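Local coordinates for glycoside hydrolase family protein (Novosphingobium sp. PP1Y, PDB 6Q2F) that probably cleaves alpha-L-rhamnose from rhamnosylated glycosides, as an alpha-L-rhamnosidase of the glycoside hydrolases, at residues Ala274-Pro279 / Lys307-Ser312; Thr316-Ala321 / Val379-Thr384; Ala986-Ala991 / Tyr1031-Arg1036; Leu1049-Val1054 / Gly1134-Ile1139. All blocks are in the same frame, centred on the assembly; numbering follows the deposited sequence.

Contact 1 (Ala274-Pro279 / Lys307-Ser312)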
loop_
_atom_site.group_PDB
_atom_site.type_symbol
_atom_site.label_atom_id
_atom_site.label_comp_id
_atom_site.label_asym_id
_atom_site.label_seq_id
_atom_site.Cartn_x
_atom_site.Cartn_y
_atom_site.Cartn_z
ATOM N N ALA A 274 10.462 10.924 -32.358
ATOM C CA ALA A 274 9.115 11.388 -32.504
ATOM C C ALA A 274 8.442 11.685 -31.183
ATOM O O ALA A 274 8.630 10.988 -30.236
ATOM C CB ALA A 274 8.325 10.335 -33.216
ATOM N N THR A 275 7.613 12.707 -31.151
ATOM C CA THR A 275 6.836 13.038 -29.965
ATOM C C THR A 275 5.354 12.985 -30.316
ATOM O O THR A 275 4.937 13.526 -31.348
ATOM C CB THR A 275 7.209 14.422 -29.416
ATOM O OG1 THR A 275 8.612 14.461 -29.134
ATOM C CG2 THR A 275 6.439 14.708 -28.142
ATOM N N VAL A 276 4.563 12.335 -29.464
ATOM C CA VAL A 276 3.129 12.189 -29.674
ATOM C C VAL A 276 2.394 12.597 -28.404
ATOM O O VAL A 276 2.855 12.316 -27.295
ATOM C CB VAL A 276 2.772 10.741 -30.073
ATOM C CG1 VAL A 276 1.276 10.555 -30.130
ATOM C CG2 VAL A 276 3.387 10.405 -31.415
ATOM N N PHE A 277 1.252 13.267 -28.562
ATOM C CA PHE A 277 0.319 13.413 -27.452
ATOM C C PHE A 277 -1.111 13.271 -27.946
ATOM O O PHE A 277 -1.522 13.931 -28.908
ATOM C CB PHE A 277 0.482 14.745 -26.719
ATOM C CG PHE A 277 -0.431 14.880 -25.532
ATOM C CD1 PHE A 277 -0.317 14.014 -24.453
ATOM C CD2 PHE A 277 -1.410 15.859 -25.499
ATOM C CE1 PHE A 277 -1.164 14.130 -23.355
ATOM C CE2 PHE A 277 -2.261 15.981 -24.411
ATOM C CZ PHE A 277 -2.137 15.119 -23.335
ATOM N N VAL A 278 -1.857 12.400 -27.276
ATOM C CA VAL A 278 -3.282 12.189 -27.473
ATOM C C VAL A 278 -3.986 12.674 -26.208
ATOM O O VAL A 278 -3.837 12.053 -25.146
ATOM C CB VAL A 278 -3.596 10.714 -27.751
ATOM C CG1 VAL A 278 -5.110 10.500 -27.890
ATOM C CG2 VAL A 278 -2.850 10.242 -28.986
ATOM N N PRO A 279 -4.728 13.780 -26.260
ATOM C CA PRO A 279 -5.419 14.262 -25.058
ATOM C C PRO A 279 -6.351 13.202 -24.498
ATOM O O PRO A 279 -6.811 12.311 -25.215
ATOM C CB PRO A 279 -6.196 15.481 -25.563
ATOM C CG PRO A 279 -5.419 15.946 -26.745
ATOM C CD PRO A 279 -4.856 14.711 -27.391
ATOM N N LYS A 307 9.113 1.563 -33.573
ATOM C CA LYS A 307 9.060 1.471 -32.121
ATOM C C LYS A 307 7.640 1.787 -31.679
ATOM O O LYS A 307 6.920 2.521 -32.358
ATOM C CB LYS A 307 10.050 2.441 -31.455
ATOM C CG LYS A 307 10.193 2.270 -29.943
ATOM C CD LYS A 307 11.196 3.251 -29.375
ATOM C CE LYS A 307 12.036 2.626 -28.277
ATOM N NZ LYS A 307 13.254 3.447 -28.048
ATOM N N ALA A 308 7.245 1.219 -30.545
ATOM C CA ALA A 308 5.945 1.508 -29.960
ATOM C C ALA A 308 6.039 2.707 -29.023
ATOM O O ALA A 308 7.115 3.069 -28.540
ATOM C CB ALA A 308 5.400 0.294 -29.205
ATOM N N LEU A 309 4.886 3.323 -28.769
ATOM C CA LEU A 309 4.786 4.491 -27.900
ATOM C C LEU A 309 3.709 4.228 -26.860
ATOM O O LEU A 309 2.521 4.204 -27.196
ATOM C CB LEU A 309 4.447 5.755 -28.694
ATOM C CG LEU A 309 5.421 6.279 -29.750
ATOM C CD1 LEU A 309 5.179 5.629 -31.100
ATOM C CD2 LEU A 309 5.320 7.789 -29.858
ATOM N N GLU A 310 4.110 4.039 -25.602
ATOM C CA GLU A 310 3.128 4.070 -24.526
ATOM C C GLU A 310 2.625 5.494 -24.366
ATOM O O GLU A 310 3.419 6.437 -24.274
ATOM C CB GLU A 310 3.721 3.571 -23.210
ATOM C CG GLU A 310 3.485 2.092 -22.928
ATOM C CD GLU A 310 3.616 1.756 -21.451
ATOM O OE1 GLU A 310 2.722 2.144 -20.664
ATOM O OE2 GLU A 310 4.619 1.113 -21.074
ATOM N N LEU A 311 1.305 5.653 -24.354
ATOM C CA LEU A 311 0.678 6.961 -24.272
ATOM C C LEU A 311 0.187 7.219 -22.856
ATOM O O LEU A 311 -0.063 6.290 -22.080
ATOM C CB LEU A 311 -0.479 7.068 -25.262
ATOM C CG LEU A 311 -0.027 6.904 -26.712
ATOM C CD1 LEU A 311 -1.216 6.979 -27.667
ATOM C CD2 LEU A 311 1.039 7.948 -27.062
ATOM N N SER A 312 0.079 8.475 -22.490
ATOM C CA SER A 312 -0.320 8.839 -21.165
ATOM C C SER A 312 -0.837 10.232 -21.143
ATOM O O SER A 312 -1.049 10.820 -22.159
ATOM C CB SER A 312 0.875 8.745 -20.229
ATOM O OG SER A 312 1.774 9.800 -20.425
#
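Aliphatic packing carries most of the contact between A274-P279 and K307-S312, and no hydrogen bond crosses it. V276 and V278 point from one side of their chain toward L309 and L311. V276 spreads its two methyls over both leucines. CG2, beside its own backbone N, meets CD2 of L309 at 3.6 Å, the two side chains crossing at about a right angle. CG1, anti to that N, reaches CD2 of L311 obliquely at 4.0 Å. The other methyl of L311, CD1, lies 3.9 Å from V278 CG2, so this leucine touches both valines, one methyl on each. L309 also rests on L294, T316 and I318.

A second kind of approach sets an aromatic ring against a carbonyl oxygen. F277 starts away from the partner segment, but its ring brings CE1 to 3.5 Å from the carbonyl O of S312, at an oblique angle. The hydroxyl of S312 is engaged separately, with the backbone O of V314.

Strand 268-277 belongs to a four-stranded antiparallel sheet, strand 303-308 to the edge of a six-stranded one. Side chains ending strand 268-277 thus pack on the connection leaving strand 303-308, between the sheets of an apparent beta-sandwich.

Contact 2 (Thr316-Ala321 / Val379-Thr384)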
loop_
_atom_site.group_PDB
_atom_site.type_symbol
_atom_site.label_atom_id
_atom_site.label_comp_id
_atom_site.label_asym_id
_atom_site.label_seq_id
_atom_site.Cartn_x
_atom_site.Cartn_y
_atom_site.Cartn_z
ATOM N N THR A 316 4.667 11.654 -25.178
ATOM C CA THR A 316 5.610 10.542 -25.224
ATOM C C THR A 316 6.620 10.809 -26.328
ATOM O O THR A 316 6.240 10.998 -27.487
ATOM C CB THR A 316 4.901 9.209 -25.473
ATOM O OG1 THR A 316 4.028 8.912 -24.376
ATOM C CG2 THR A 316 5.918 8.092 -25.611
ATOM N N THR A 317 7.897 10.829 -25.969
ATOM C CA THR A 317 8.976 10.998 -26.928
ATOM C C THR A 317 9.763 9.700 -27.013
ATOM O O THR A 317 10.084 9.105 -25.985
ATOM C CB THR A 317 9.884 12.153 -26.516
ATOM O OG1 THR A 317 9.109 13.361 -26.473
ATOM C CG2 THR A 317 11.022 12.311 -27.504
ATOM N N ILE A 318 10.033 9.245 -28.232
ATOM C CA ILE A 318 10.865 8.076 -28.467
ATOM C C ILE A 318 11.936 8.487 -29.454
ATOM O O ILE A 318 11.718 9.369 -30.285
ATOM C CB ILE A 318 10.073 6.869 -29.011
ATOM C CG1 ILE A 318 9.339 7.258 -30.294
ATOM C CG2 ILE A 318 9.117 6.317 -27.947
ATOM C CD1 ILE A 318 8.771 6.072 -31.048
ATOM N N SER A 319 13.096 7.841 -29.359
ATOM C CA SER A 319 14.202 8.075 -30.271
ATOM C C SER A 319 14.726 6.733 -30.757
ATOM O O SER A 319 14.594 5.715 -30.073
ATOM C CB SER A 319 15.323 8.874 -29.598
ATOM O OG SER A 319 16.318 9.219 -30.541
ATOM N N PHE A 320 15.344 6.738 -31.937
ATOM C CA PHE A 320 15.714 5.480 -32.571
ATOM C C PHE A 320 16.835 5.720 -33.570
ATOM O O PHE A 320 17.188 6.861 -33.879
ATOM C CB PHE A 320 14.505 4.849 -33.260
ATOM C CG PHE A 320 13.543 5.858 -33.820
ATOM C CD1 PHE A 320 13.773 6.447 -35.050
ATOM C CD2 PHE A 320 12.415 6.226 -33.107
ATOM C CE1 PHE A 320 12.894 7.380 -35.561
ATOM C CE2 PHE A 320 11.535 7.159 -33.611
ATOM C CZ PHE A 320 11.774 7.734 -34.842
ATOM N N ALA A 321 17.396 4.619 -34.061
ATOM C CA ALA A 321 18.308 4.693 -35.189
ATOM C C ALA A 321 17.586 5.311 -36.386
ATOM O O ALA A 321 16.392 5.054 -36.585
ATOM C CB ALA A 321 18.836 3.300 -35.538
ATOM N N VAL A 379 16.407 12.572 -26.042
ATOM C CA VAL A 379 16.396 11.607 -24.953
ATOM C C VAL A 379 15.192 10.697 -25.126
ATOM O O VAL A 379 14.041 11.151 -25.130
ATOM C CB VAL A 379 16.379 12.304 -23.595
ATOM C CG1 VAL A 379 16.162 11.267 -22.491
ATOM C CG2 VAL A 379 17.694 13.061 -23.378
ATOM N N ASP A 380 15.454 9.406 -25.292
ATOM C CA ASP A 380 14.373 8.453 -25.470
ATOM C C ASP A 380 13.518 8.389 -24.210
ATOM O O ASP A 380 14.034 8.201 -23.105
ATOM C CB ASP A 380 14.945 7.079 -25.808
ATOM C CG ASP A 380 13.872 6.045 -25.982
ATOM O OD1 ASP A 380 12.927 6.315 -26.757
ATOM O OD2 ASP A 380 13.953 4.982 -25.332
ATOM N N ARG A 381 12.210 8.579 -24.383
ATOM C CA ARG A 381 11.239 8.551 -23.288
ATOM C C ARG A 381 11.639 9.479 -22.143
ATOM O O ARG A 381 11.585 9.113 -20.961
ATOM C CB ARG A 381 11.007 7.117 -22.805
ATOM C CG ARG A 381 9.791 6.501 -23.508
ATOM C CD ARG A 381 9.854 5.021 -23.533
ATOM N NE ARG A 381 11.048 4.538 -24.212
ATOM C CZ ARG A 381 11.331 3.246 -24.316
ATOM N NH1 ARG A 381 10.496 2.360 -23.784
ATOM N NH2 ARG A 381 12.430 2.837 -24.938
ATOM N N TYR A 382 11.996 10.722 -22.506
ATOM C CA TYR A 382 12.482 11.666 -21.502
ATOM C C TYR A 382 11.376 12.073 -20.537
ATOM O O TYR A 382 11.642 12.310 -19.354
ATOM C CB TYR A 382 13.103 12.900 -22.173
ATOM C CG TYR A 382 12.144 14.021 -22.531
ATOM C CD1 TYR A 382 11.810 15.006 -21.600
ATOM C CD2 TYR A 382 11.575 14.097 -23.795
ATOM C CE1 TYR A 382 10.928 16.022 -21.917
ATOM C CE2 TYR A 382 10.701 15.114 -24.125
ATOM C CZ TYR A 382 10.382 16.077 -23.183
ATOM O OH TYR A 382 9.504 17.092 -23.513
ATOM N N GLU A 383 10.130 12.177 -21.022
ATOM C CA GLU A 383 9.039 12.600 -20.147
ATOM C C GLU A 383 8.946 11.709 -18.913
ATOM O O GLU A 383 8.853 12.205 -17.785
ATOM C CB GLU A 383 7.710 12.613 -20.909
ATOM C CG GLU A 383 7.654 13.628 -22.064
ATOM C CD GLU A 383 7.938 12.983 -23.393
ATOM O OE1 GLU A 383 8.440 11.841 -23.379
ATOM O OE2 GLU A 383 7.674 13.593 -24.450
ATOM N N THR A 384 8.980 10.383 -19.098
ATOM C CA THR A 384 8.892 9.513 -17.928
ATOM C C THR A 384 10.195 9.526 -17.134
ATOM O O THR A 384 10.167 9.534 -15.900
ATOM C CB THR A 384 8.478 8.082 -18.315
ATOM O OG1 THR A 384 8.432 7.256 -17.139
ATOM C CG2 THR A 384 9.411 7.461 -19.315
#
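E383, in the first turn of the helix that starts after R381, reaches from the helix to strand 316-320. Its CB points toward the strand, and CG lies beside the backbone N, anti to the carbonyl carbon. A bend at chi2 (98°) then swings CD over one face of the Y382 ring, near the rim and 3.5 Å above the plane. From there the carboxylate crosses the T317 side chain at about a right angle and holds that residue twice. OE1 accepts the backbone N of T317 at 2.8 Å through its syn lone pair. OE2 takes the hydroxyl OG1 of T317 in a very short bond of 2.5 Å, met from above the carboxylate plane; OG1 is also bonded to T275 OG1. An alanine in place of E383 would remove both acceptors and would probably leave the buried N-H of T317 without this partner and its hydroxyl without the very short bond.

The loop before the helix adds two bonds. R381 N, at the N-cap position, donates to T317 O at 2.7 Å from above the carbonyl plane. S319 N donates to D380 OD1 at 3.0 Å, and the same oxygen forms a salt bridge with K307. D380 OD2 offers its syn lone pair to R381 NH2 at 2.7 Å, in the guanidinium plane, with a weak second bond from NE.

Two buried carboxylates thus grip the strand at T317 and S319, two residues apart. Nearby positive charge for D380, and the helix N-terminus for E383, would be expected to favour their ionised forms.

Contact 3 (Ala986-Ala991 / Tyr1031-Arg1036)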
loop_
_atom_site.group_PDB
_atom_site.type_symbol
_atom_site.label_atom_id
_atom_site.label_comp_id
_atom_site.label_asym_id
_atom_site.label_seq_id
_atom_site.Cartn_x
_atom_site.Cartn_y
_atom_site.Cartn_z
ATOM N N ALA A 986 -24.707 -37.006 22.993
ATOM C CA ALA A 986 -26.097 -36.760 22.654
ATOM C C ALA A 986 -26.144 -35.758 21.513
ATOM O O ALA A 986 -25.199 -34.988 21.300
ATOM C CB ALA A 986 -26.891 -36.238 23.856
ATOM N N THR A 987 -27.247 -35.797 20.772
ATOM C CA THR A 987 -27.586 -34.760 19.811
ATOM C C THR A 987 -28.752 -33.977 20.389
ATOM O O THR A 987 -29.782 -34.563 20.743
ATOM C CB THR A 987 -27.955 -35.353 18.453
ATOM O OG1 THR A 987 -26.786 -35.911 17.838
ATOM C CG2 THR A 987 -28.548 -34.273 17.546
ATOM N N LEU A 988 -28.623 -32.671 20.498
ATOM C CA LEU A 988 -29.709 -31.889 21.022
ATOM C C LEU A 988 -30.675 -31.566 19.909
ATOM O O LEU A 988 -30.730 -30.472 19.437
ATOM C CB LEU A 988 -29.206 -30.627 21.666
ATOM C CG LEU A 988 -28.225 -30.869 22.781
ATOM C CD1 LEU A 988 -28.042 -29.631 23.595
ATOM C CD2 LEU A 988 -28.667 -31.990 23.680
ATOM N N ASP A 989 -31.415 -32.575 19.497
ATOM C CA ASP A 989 -32.428 -32.487 18.474
ATOM C C ASP A 989 -33.687 -32.158 19.244
ATOM O O ASP A 989 -33.600 -31.789 20.396
ATOM C CB ASP A 989 -32.579 -33.807 17.746
ATOM C CG ASP A 989 -32.805 -34.964 18.682
ATOM O OD1 ASP A 989 -32.882 -34.758 19.880
ATOM O OD2 ASP A 989 -32.907 -36.085 18.215
ATOM N N GLY A 990 -34.845 -32.283 18.627
ATOM C CA GLY A 990 -36.056 -31.962 19.332
ATOM C C GLY A 990 -36.409 -30.505 19.210
ATOM O O GLY A 990 -35.925 -29.821 18.338
ATOM N N ALA A 991 -37.274 -30.059 20.098
ATOM C CA ALA A 991 -37.836 -28.714 20.043
ATOM C C ALA A 991 -36.917 -27.662 20.654
ATOM O O ALA A 991 -36.267 -27.897 21.671
ATOM C CB ALA A 991 -39.191 -28.675 20.753
ATOM N N TYR A 1031 -31.931 -18.834 21.032
ATOM C CA TYR A 1031 -32.433 -20.197 21.094
ATOM C C TYR A 1031 -32.350 -20.720 22.520
ATOM O O TYR A 1031 -31.357 -20.500 23.220
ATOM C CB TYR A 1031 -31.644 -21.113 20.166
ATOM C CG TYR A 1031 -31.846 -20.896 18.683
ATOM C CD1 TYR A 1031 -31.304 -19.780 18.031
ATOM C CD2 TYR A 1031 -32.519 -21.839 17.914
ATOM C CE1 TYR A 1031 -31.471 -19.594 16.660
ATOM C CE2 TYR A 1031 -32.675 -21.663 16.544
ATOM C CZ TYR A 1031 -32.150 -20.541 15.923
ATOM O OH TYR A 1031 -32.297 -20.367 14.570
ATOM N N SER A 1032 -33.379 -21.457 22.922
ATOM C CA SER A 1032 -33.637 -21.808 24.314
ATOM C C SER A 1032 -34.051 -23.265 24.374
ATOM O O SER A 1032 -34.821 -23.726 23.525
ATOM C CB SER A 1032 -34.754 -20.935 24.909
ATOM O OG SER A 1032 -35.046 -21.297 26.243
ATOM N N ARG A 1033 -33.575 -23.966 25.402
ATOM C CA ARG A 1033 -33.775 -25.404 25.537
ATOM C C ARG A 1033 -33.154 -25.841 26.856
ATOM O O ARG A 1033 -32.279 -25.154 27.404
ATOM C CB ARG A 1033 -33.103 -26.138 24.367
ATOM C CG ARG A 1033 -33.495 -27.570 24.157
ATOM C CD ARG A 1033 -32.469 -28.217 23.232
ATOM N NE ARG A 1033 -32.855 -29.550 22.776
ATOM C CZ ARG A 1033 -32.888 -30.620 23.557
ATOM N NH1 ARG A 1033 -32.583 -30.509 24.840
ATOM N NH2 ARG A 1033 -33.233 -31.800 23.062
ATOM N N ASN A 1034 -33.613 -26.988 27.358
ATOM C CA ASN A 1034 -32.963 -27.721 28.439
ATOM C C ASN A 1034 -32.299 -28.977 27.892
ATOM O O ASN A 1034 -32.613 -29.440 26.794
ATOM C CB ASN A 1034 -33.965 -28.121 29.530
ATOM C CG ASN A 1034 -34.507 -26.930 30.272
ATOM O OD1 ASN A 1034 -33.752 -26.032 30.648
ATOM N ND2 ASN A 1034 -35.813 -26.890 30.462
ATOM N N PHE A 1035 -31.374 -29.529 28.678
ATOM C CA PHE A 1035 -30.702 -30.762 28.302
ATOM C C PHE A 1035 -30.115 -31.411 29.549
ATOM O O PHE A 1035 -29.761 -30.729 30.513
ATOM C CB PHE A 1035 -29.624 -30.510 27.234
ATOM C CG PHE A 1035 -28.420 -29.746 27.715
ATOM C CD1 PHE A 1035 -28.449 -28.370 27.829
ATOM C CD2 PHE A 1035 -27.237 -30.409 27.995
ATOM C CE1 PHE A 1035 -27.324 -27.659 28.241
ATOM C CE2 PHE A 1035 -26.096 -29.705 28.399
ATOM C CZ PHE A 1035 -26.149 -28.330 28.530
ATOM N N ARG A 1036 -30.034 -32.739 29.521
ATOM C CA ARG A 1036 -29.600 -33.527 30.666
ATOM C C ARG A 1036 -28.128 -33.900 30.541
ATOM O O ARG A 1036 -27.639 -34.209 29.449
ATOM C CB ARG A 1036 -30.451 -34.802 30.840
ATOM C CG ARG A 1036 -29.789 -35.886 31.717
ATOM C CD ARG A 1036 -30.776 -36.798 32.507
ATOM N NE ARG A 1036 -30.843 -38.172 32.020
ATOM C CZ ARG A 1036 -30.484 -39.263 32.700
ATOM N NH1 ARG A 1036 -30.005 -39.199 33.934
ATOM N NH2 ARG A 1036 -30.623 -40.442 32.139
#
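R1033 sends its CG anti to the backbone N (chi1 -165°) and runs extended as far as NE, where chi4 of -70° turns the guanidinium across the chain that faces it. L988 points toward the arginine's strand, with CG beside its own backbone N, and F1035 holds CG in the crowded position between N and carbonyl carbon. Together they join the two sheets of a beta-sandwich, consistent with the galactose-binding-like fold: 986-991 leaves the edge strand 983-987 of the four-stranded sheet, while 1031-1036 lies in the six-stranded one.

The guanidinium meets the backbone O of D989 edge-on. NH2 donates to it at 2.7 Å, almost straight (167°) and nearly along the C=O axis, while NE adds a weak bond at 3.4 Å. Over one face, offset toward the rim, sits L988 CB, 3.9 Å above the plane, and W992 makes a cation-pi interaction with the same group. Farther back along the arginine side chain, A991 O comes to 3.7 Å from R1033 CG. An alanine in place of R1033 would remove the donors to D989 O and the flat group that L988 CB packs on, and would probably loosen the backbone at D989.

L988 is the centre of an inverse gamma turn spanning T987-D989. Beyond it, G990 has a positive phi, at which a side chain would press on D989 O and lie close to R1033 NH2. Deeper in the sandwich, L988 packs obliquely on F1035, its CD2 4.0 Å from F1035 CB, while CD1 lies 4.1 Å from both CB and CG of that phenylalanine.

Contact 4 (Leu1049-Val1054 / Gly1134-Ile1139)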
loop_
_atom_site.group_PDB
_atom_site.type_symbol
_atom_site.label_atom_id
_atom_site.label_comp_id
_atom_site.label_asym_id
_atom_site.label_seq_id
_atom_site.Cartn_x
_atom_site.Cartn_y
_atom_site.Cartn_z
ATOM N N LEU A 1049 -19.669 -28.611 23.537
ATOM C CA LEU A 1049 -20.901 -28.358 22.805
ATOM C C LEU A 1049 -20.522 -27.986 21.378
ATOM O O LEU A 1049 -19.874 -26.956 21.152
ATOM C CB LEU A 1049 -21.702 -27.232 23.452
ATOM C CG LEU A 1049 -23.027 -26.870 22.781
ATOM C CD1 LEU A 1049 -24.070 -27.925 23.097
ATOM C CD2 LEU A 1049 -23.505 -25.513 23.256
ATOM N N ASP A 1050 -20.903 -28.822 20.418
ATOM C CA ASP A 1050 -20.645 -28.536 19.016
ATOM C C ASP A 1050 -21.950 -28.092 18.377
ATOM O O ASP A 1050 -22.937 -28.827 18.413
ATOM C CB ASP A 1050 -20.079 -29.757 18.292
ATOM C CG ASP A 1050 -19.531 -29.407 16.932
ATOM O OD1 ASP A 1050 -20.313 -28.915 16.090
ATOM O OD2 ASP A 1050 -18.321 -29.598 16.704
ATOM N N LEU A 1051 -21.955 -26.892 17.800
ATOM C CA LEU A 1051 -23.177 -26.301 17.265
ATOM C C LEU A 1051 -23.449 -26.664 15.814
ATOM O O LEU A 1051 -24.507 -26.298 15.294
ATOM C CB LEU A 1051 -23.132 -24.778 17.367
ATOM C CG LEU A 1051 -22.995 -24.184 18.759
ATOM C CD1 LEU A 1051 -23.022 -22.678 18.637
ATOM C CD2 LEU A 1051 -24.122 -24.672 19.662
ATOM N N GLY A 1052 -22.532 -27.354 15.143
ATOM C CA GLY A 1052 -22.744 -27.620 13.728
ATOM C C GLY A 1052 -22.690 -26.337 12.917
ATOM O O GLY A 1052 -21.875 -25.448 13.171
ATOM N N ARG A 1053 -23.565 -26.232 11.925
ATOM C CA ARG A 1053 -23.606 -25.033 11.102
ATOM C C ARG A 1053 -24.291 -23.919 11.876
ATOM O O ARG A 1053 -25.342 -24.136 12.487
ATOM C CB ARG A 1053 -24.338 -25.311 9.790
ATOM C CG ARG A 1053 -23.596 -26.253 8.844
ATOM C CD ARG A 1053 -24.308 -26.312 7.498
ATOM N NE ARG A 1053 -24.478 -27.687 7.039
ATOM C CZ ARG A 1053 -23.887 -28.211 5.966
ATOM N NH1 ARG A 1053 -23.095 -27.467 5.205
ATOM N NH2 ARG A 1053 -24.104 -29.484 5.644
ATOM N N VAL A 1054 -23.697 -22.739 11.846
ATOM C CA VAL A 1054 -24.197 -21.567 12.528
ATOM C C VAL A 1054 -24.098 -20.369 11.611
ATOM O O VAL A 1054 -23.080 -20.127 11.055
ATOM C CB VAL A 1054 -23.377 -21.248 13.777
ATOM C CG1 VAL A 1054 -23.844 -19.967 14.425
ATOM C CG2 VAL A 1054 -23.413 -22.360 14.778
ATOM N N GLY A 1134 -27.279 -26.329 13.172
ATOM C CA GLY A 1134 -26.907 -27.612 13.734
ATOM C C GLY A 1134 -26.274 -28.622 12.789
ATOM O O GLY A 1134 -25.778 -28.264 11.716
ATOM N N PRO A 1135 -26.270 -29.907 13.192
ATOM C CA PRO A 1135 -26.845 -30.390 14.452
ATOM C C PRO A 1135 -26.021 -29.969 15.674
ATOM O O PRO A 1135 -24.809 -29.724 15.567
ATOM C CB PRO A 1135 -26.830 -31.911 14.276
ATOM C CG PRO A 1135 -25.619 -32.154 13.424
ATOM C CD PRO A 1135 -25.500 -30.955 12.500
ATOM N N VAL A 1136 -26.692 -29.846 16.814
ATOM C CA VAL A 1136 -26.059 -29.468 18.068
ATOM C C VAL A 1136 -25.762 -30.747 18.839
ATOM O O VAL A 1136 -26.678 -31.527 19.140
ATOM C CB VAL A 1136 -26.949 -28.522 18.888
ATOM C CG1 VAL A 1136 -26.231 -28.114 20.168
ATOM C CG2 VAL A 1136 -27.345 -27.282 18.061
ATOM N N ARG A 1137 -24.488 -30.962 19.170
ATOM C CA ARG A 1137 -24.052 -32.218 19.764
ATOM C C ARG A 1137 -23.231 -31.970 21.019
ATOM O O ARG A 1137 -22.474 -30.993 21.103
ATOM C CB ARG A 1137 -23.231 -33.039 18.776
ATOM C CG ARG A 1137 -23.954 -33.350 17.494
ATOM C CD ARG A 1137 -23.095 -34.242 16.643
ATOM N NE ARG A 1137 -21.789 -33.644 16.443
ATOM C CZ ARG A 1137 -20.761 -34.269 15.888
ATOM N NH1 ARG A 1137 -20.902 -35.523 15.474
ATOM N NH2 ARG A 1137 -19.603 -33.640 15.747
ATOM N N LEU A 1138 -23.408 -32.849 21.996
ATOM C CA LEU A 1138 -22.538 -32.921 23.158
ATOM C C LEU A 1138 -21.480 -33.973 22.887
ATOM O O LEU A 1138 -21.795 -35.077 22.428
ATOM C CB LEU A 1138 -23.322 -33.286 24.420
ATOM C CG LEU A 1138 -23.995 -32.170 25.224
ATOM C CD1 LEU A 1138 -24.572 -31.123 24.324
ATOM C CD2 LEU A 1138 -25.087 -32.752 26.097
ATOM N N ILE A 1139 -20.223 -33.630 23.170
ATOM C CA ILE A 1139 -19.083 -34.468 22.824
ATOM C C ILE A 1139 -18.140 -34.560 24.018
ATOM O O ILE A 1139 -17.700 -33.533 24.550
ATOM C CB ILE A 1139 -18.340 -33.915 21.595
ATOM C CG1 ILE A 1139 -19.248 -33.904 20.361
ATOM C CG2 ILE A 1139 -17.099 -34.739 21.325
ATOM C CD1 ILE A 1139 -18.597 -33.168 19.179
HETATM O O HOH W 1 -22.365 -30.652 15.729
#
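L1049 and L1138 project from the same face of an antiparallel pair and cross obliquely, their CD1 atoms 3.5 Å apart, tighter than usual. L1049 CD1 also lies 3.6 Å from V1136 CG1. V1136 runs side by side with L1051, pointing the same way. On the other face, D1050 and R1137 sit opposite each other without forming a salt bridge: D1050 OD2 approaches the guanidinium edge but stays 4.3 Å from NH2, and has a long, weak ion pair with R1076. D1050 CG is anti to its backbone N, and CB touches I1139 CD1. OD1 accepts G1052 N at 2.9 Å, an Asx turn, and binds a water that also bonds to P1135 O and, weakly, to R1137 NE.

Two hydrogen-bonded backbone pairs hold the strands together: D1050 and R1137 exchange two nearly straight bonds, R1053 and G1134 two more. Each strand has two residues between these pairs, one more than a regular antiparallel pairing, and a cis peptide precedes P1135. G1052 has no side chain where one would clash with G1134 and P1135.

L1049 and L1051 also pack on strands 1057-1062 and 1086-1095, the arrangement of two facing sheets in a beta-sandwich like the galactose-binding domain.

Overall arrangement
The four contacts form two pairs on opposite sides of the chain's centre, and all come in series along the chain. Contacts 1 and 2 have centres about 10 Å apart and share the sheet in which strands 268-277 and 316-325 are neighbours. Contacts 3 and 4 repeat that spacing, sharing the sheet that pairs 983-987 with 1131-1140. Between the pairs the centres are 64 to 77 Å apart, and nothing touches. Both sandwiches combine a four-stranded sheet of order 1-4-2-3 with a six-stranded sheet of order 2-1-3-6-4-5, so the chain appears to carry the same topology twice, in two sandwich domains far apart in the protein.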